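Local coordinates for methylmalonyl-CoA carboxyltransferase 12S subunit (Propionibacterium freudenreichii, PDB 1ON9) that catalyses transfer of the carboxyl group of methylmalonyl-CoA to the biotin of the 1.3S subunit and forms the hexameric core of transcarboxylase, at the interface of chains A and B. Coordinates in Å, arbitrary orientation; residue numbers count along the deposited sequence, not the author numbering. Chains: chain A/B, Methylmalonyl-CoA carboxyltransferase 12S subunit.

The interface of chains A and B. Residues chain A 148-149, 151-152, 155-156; chain B 416, 422, 485.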
ATOM      1  N   ILE A 148       4.865 -37.648 -20.594  1.00 25.18           N
ATOM      2  CA  ILE A 148       4.979 -36.241 -20.245  1.00 23.55           C
ATOM      3  C   ILE A 148       3.888 -35.705 -19.323  1.00 23.39           C
ATOM      4  O   ILE A 148       4.069 -34.659 -18.709  1.00 22.40           O
ATOM      5  CB  ILE A 148       5.085 -35.372 -21.511  1.00 23.36           C
ATOM      6  CG1 ILE A 148       3.796 -35.449 -22.326  1.00 22.43           C
ATOM      7  CG2 ILE A 148       6.264 -35.852 -22.355  1.00 21.98           C
ATOM      8  CD1 ILE A 148       3.852 -34.618 -23.592  1.00 27.74           C
ATOM      9  N   ASP A 149       2.765 -36.411 -19.217  1.00 23.43           N
ATOM     10  CA  ASP A 149       1.695 -35.988 -18.307  1.00 23.82           C
ATOM     11  C   ASP A 149       2.214 -36.136 -16.874  1.00 23.84           C
ATOM     12  O   ASP A 149       1.924 -35.318 -16.001  1.00 24.58           O
ATOM     13  CB  ASP A 149       0.448 -36.856 -18.475  1.00 23.09           C
ATOM     14  CG  ASP A 149      -0.198 -36.703 -19.844  1.00 29.77           C
ATOM     15  OD1 ASP A 149      -0.332 -35.554 -20.315  1.00 26.43           O
ATOM     16  OD2 ASP A 149      -0.587 -37.730 -20.442  1.00 28.76           O
ATOM     17  N   LEU A 151       5.418 -36.069 -16.081  1.00 17.65           N
ATOM     18  CA  LEU A 151       6.471 -35.064 -15.971  1.00 19.49           C
ATOM     19  C   LEU A 151       5.865 -33.703 -15.641  1.00 20.58           C
ATOM     20  O   LEU A 151       6.370 -32.966 -14.791  1.00 19.70           O
ATOM     21  CB  LEU A 151       7.241 -34.974 -17.292  1.00 23.82           C
ATOM     22  CG  LEU A 151       8.442 -34.028 -17.379  1.00 25.76           C
ATOM     23  CD1 LEU A 151       9.441 -34.367 -16.288  1.00 27.40           C
ATOM     24  CD2 LEU A 151       9.096 -34.158 -18.744  1.00 27.66           C
ATOM     25  N   SER A 152       4.770 -33.383 -16.317  1.00 17.14           N
ATOM     26  CA  SER A 152       4.080 -32.112 -16.106  1.00 20.19           C
ATOM     27  C   SER A 152       3.594 -31.997 -14.664  1.00 15.84           C
ATOM     28  O   SER A 152       3.646 -30.925 -14.064  1.00 15.19           O
ATOM     29  CB  SER A 152       2.900 -31.998 -17.068  1.00 16.43           C
ATOM     30  OG  SER A 152       2.312 -30.716 -16.984  1.00 27.38           O
ATOM     31  N   GLY A 155       6.315 -30.831 -12.482  1.00 16.13           N
ATOM     32  CA  GLY A 155       6.556 -29.409 -12.685  1.00 14.19           C
ATOM     33  C   GLY A 155       5.597 -28.564 -11.869  1.00 14.04           C
ATOM     34  O   GLY A 155       6.014 -27.623 -11.196  1.00 13.13           O
ATOM     35  N   LYS A 156       4.310 -28.896 -11.927  1.00 11.97           N
ATOM     36  CA  LYS A 156       3.299 -28.154 -11.184  1.00 12.47           C
ATOM     37  C   LYS A 156       3.566 -28.261  -9.695  1.00 14.68           C
ATOM     38  O   LYS A 156       3.387 -27.298  -8.941  1.00 12.58           O
ATOM     39  CB  LYS A 156       1.895 -28.695 -11.491  1.00  9.17           C
ATOM     40  CG  LYS A 156       1.424 -28.458 -12.920  1.00 16.10           C
ATOM     41  CD  LYS A 156       0.082 -29.146 -13.177  1.00 16.57           C
ATOM     42  CE  LYS A 156      -0.552 -28.662 -14.484  1.00 21.87           C
ATOM     43  NZ  LYS A 156       0.340 -28.893 -15.659  1.00 24.69           N
TER
ATOM     44  N   LEU B 416      12.401 -29.647 -16.610  1.00 20.94           N
ATOM     45  CA  LEU B 416      11.628 -28.795 -15.719  1.00 16.64           C
ATOM     46  C   LEU B 416      12.572 -27.710 -15.202  1.00 18.70           C
ATOM     47  O   LEU B 416      12.198 -26.542 -15.133  1.00 16.17           O
ATOM     48  CB  LEU B 416      11.055 -29.631 -14.569  1.00 18.93           C
ATOM     49  CG  LEU B 416      10.050 -30.705 -15.016  1.00 15.78           C
ATOM     50  CD1 LEU B 416       9.507 -31.450 -13.818  1.00 16.89           C
ATOM     51  CD2 LEU B 416       8.906 -30.036 -15.780  1.00 17.86           C
ATOM     52  N   ASP B 422       5.095 -25.325 -16.720  1.00 17.05           N
ATOM     53  CA  ASP B 422       4.669 -25.574 -15.346  1.00 21.37           C
ATOM     54  C   ASP B 422       5.506 -24.769 -14.362  1.00 20.60           C
ATOM     55  O   ASP B 422       5.090 -24.529 -13.233  1.00 20.14           O
ATOM     56  CB  ASP B 422       4.760 -27.061 -15.032  1.00 19.25           C
ATOM     57  CG  ASP B 422       3.898 -27.888 -15.959  1.00 17.48           C
ATOM     58  OD1 ASP B 422       2.679 -27.631 -16.013  1.00 16.62           O
ATOM     59  OD2 ASP B 422       4.442 -28.784 -16.632  1.00 18.50           O
ATOM     60  N   GLN B 485       2.086 -28.626 -23.786  1.00 20.17           N
ATOM     61  CA  GLN B 485       3.359 -28.349 -23.136  1.00 22.45           C
ATOM     62  C   GLN B 485       4.235 -27.378 -23.935  1.00 20.50           C
ATOM     63  O   GLN B 485       5.129 -26.752 -23.382  1.00 20.27           O
ATOM     64  CB  GLN B 485       4.089 -29.650 -22.820  1.00 21.68           C
ATOM     65  CG  GLN B 485       3.411 -30.360 -21.664  1.00 26.58           C
ATOM     66  CD  GLN B 485       4.272 -31.425 -21.052  1.00 28.60           C
ATOM     67  OE1 GLN B 485       5.491 -31.275 -20.965  1.00 33.52           O
ATOM     68  NE2 GLN B 485       3.646 -32.507 -20.601  1.00 30.20           N
TER
HETATM   69  O   HOH W   1       0.545 -32.997 -19.797  1.00 30.58           O
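Two copies of the 12S subunit meet here in a two-fold symmetric interface of the homohexamer, where helix 148-164 of chain A lies against the C-terminal half of chain B: A:Lys156 and A:Ser152, one turn apart, close on the carboxylate of B:Asp422. The ammonium NZ of A:Lys156 forms a salt bridge with OD1 of B:Asp422 at 2.7 Å, while the hydroxyl OG of A:Ser152 gives a hydrogen bond to OD2 of that residue at 2.9 Å. Both oxygens are met on their syn sides, with the donors well off the carboxylate plane, the lysine by 34°. The lysine chain runs nearly straight out to CE and then bends at its last torsion (chi4 58°), which turns NZ towards OD1. A:Ser152 turns OG anti to its own backbone N (chi1 -173°), towards the aspartate. An asparagine in place of B:Asp422 would probably leave the A:Lys156 amine without its opposite charge.

At the start of the helix, B:Gln485 extends its side-chain amide across to the first turn. NE2 donates to the backbone carbonyl O of A:Ile148 at 2.9 Å, approaching from above the carbonyl plane. The same nitrogen is bridged by a water to OD1 of A:Asp149, and the flank of A:Ile148 packs beside it, CB 3.3 Å from NE2. Along another flank of the same helix, A:Leu151 and B:Leu416 lie antiparallel alongside each other, a CD1 methyl of each in contact. Side-chain-free A:Gly155 lets the partner chain come close to the helix backbone: CD1 of B:Leu416 and CB of B:Asp422 each lie 3.8 Å from its CA.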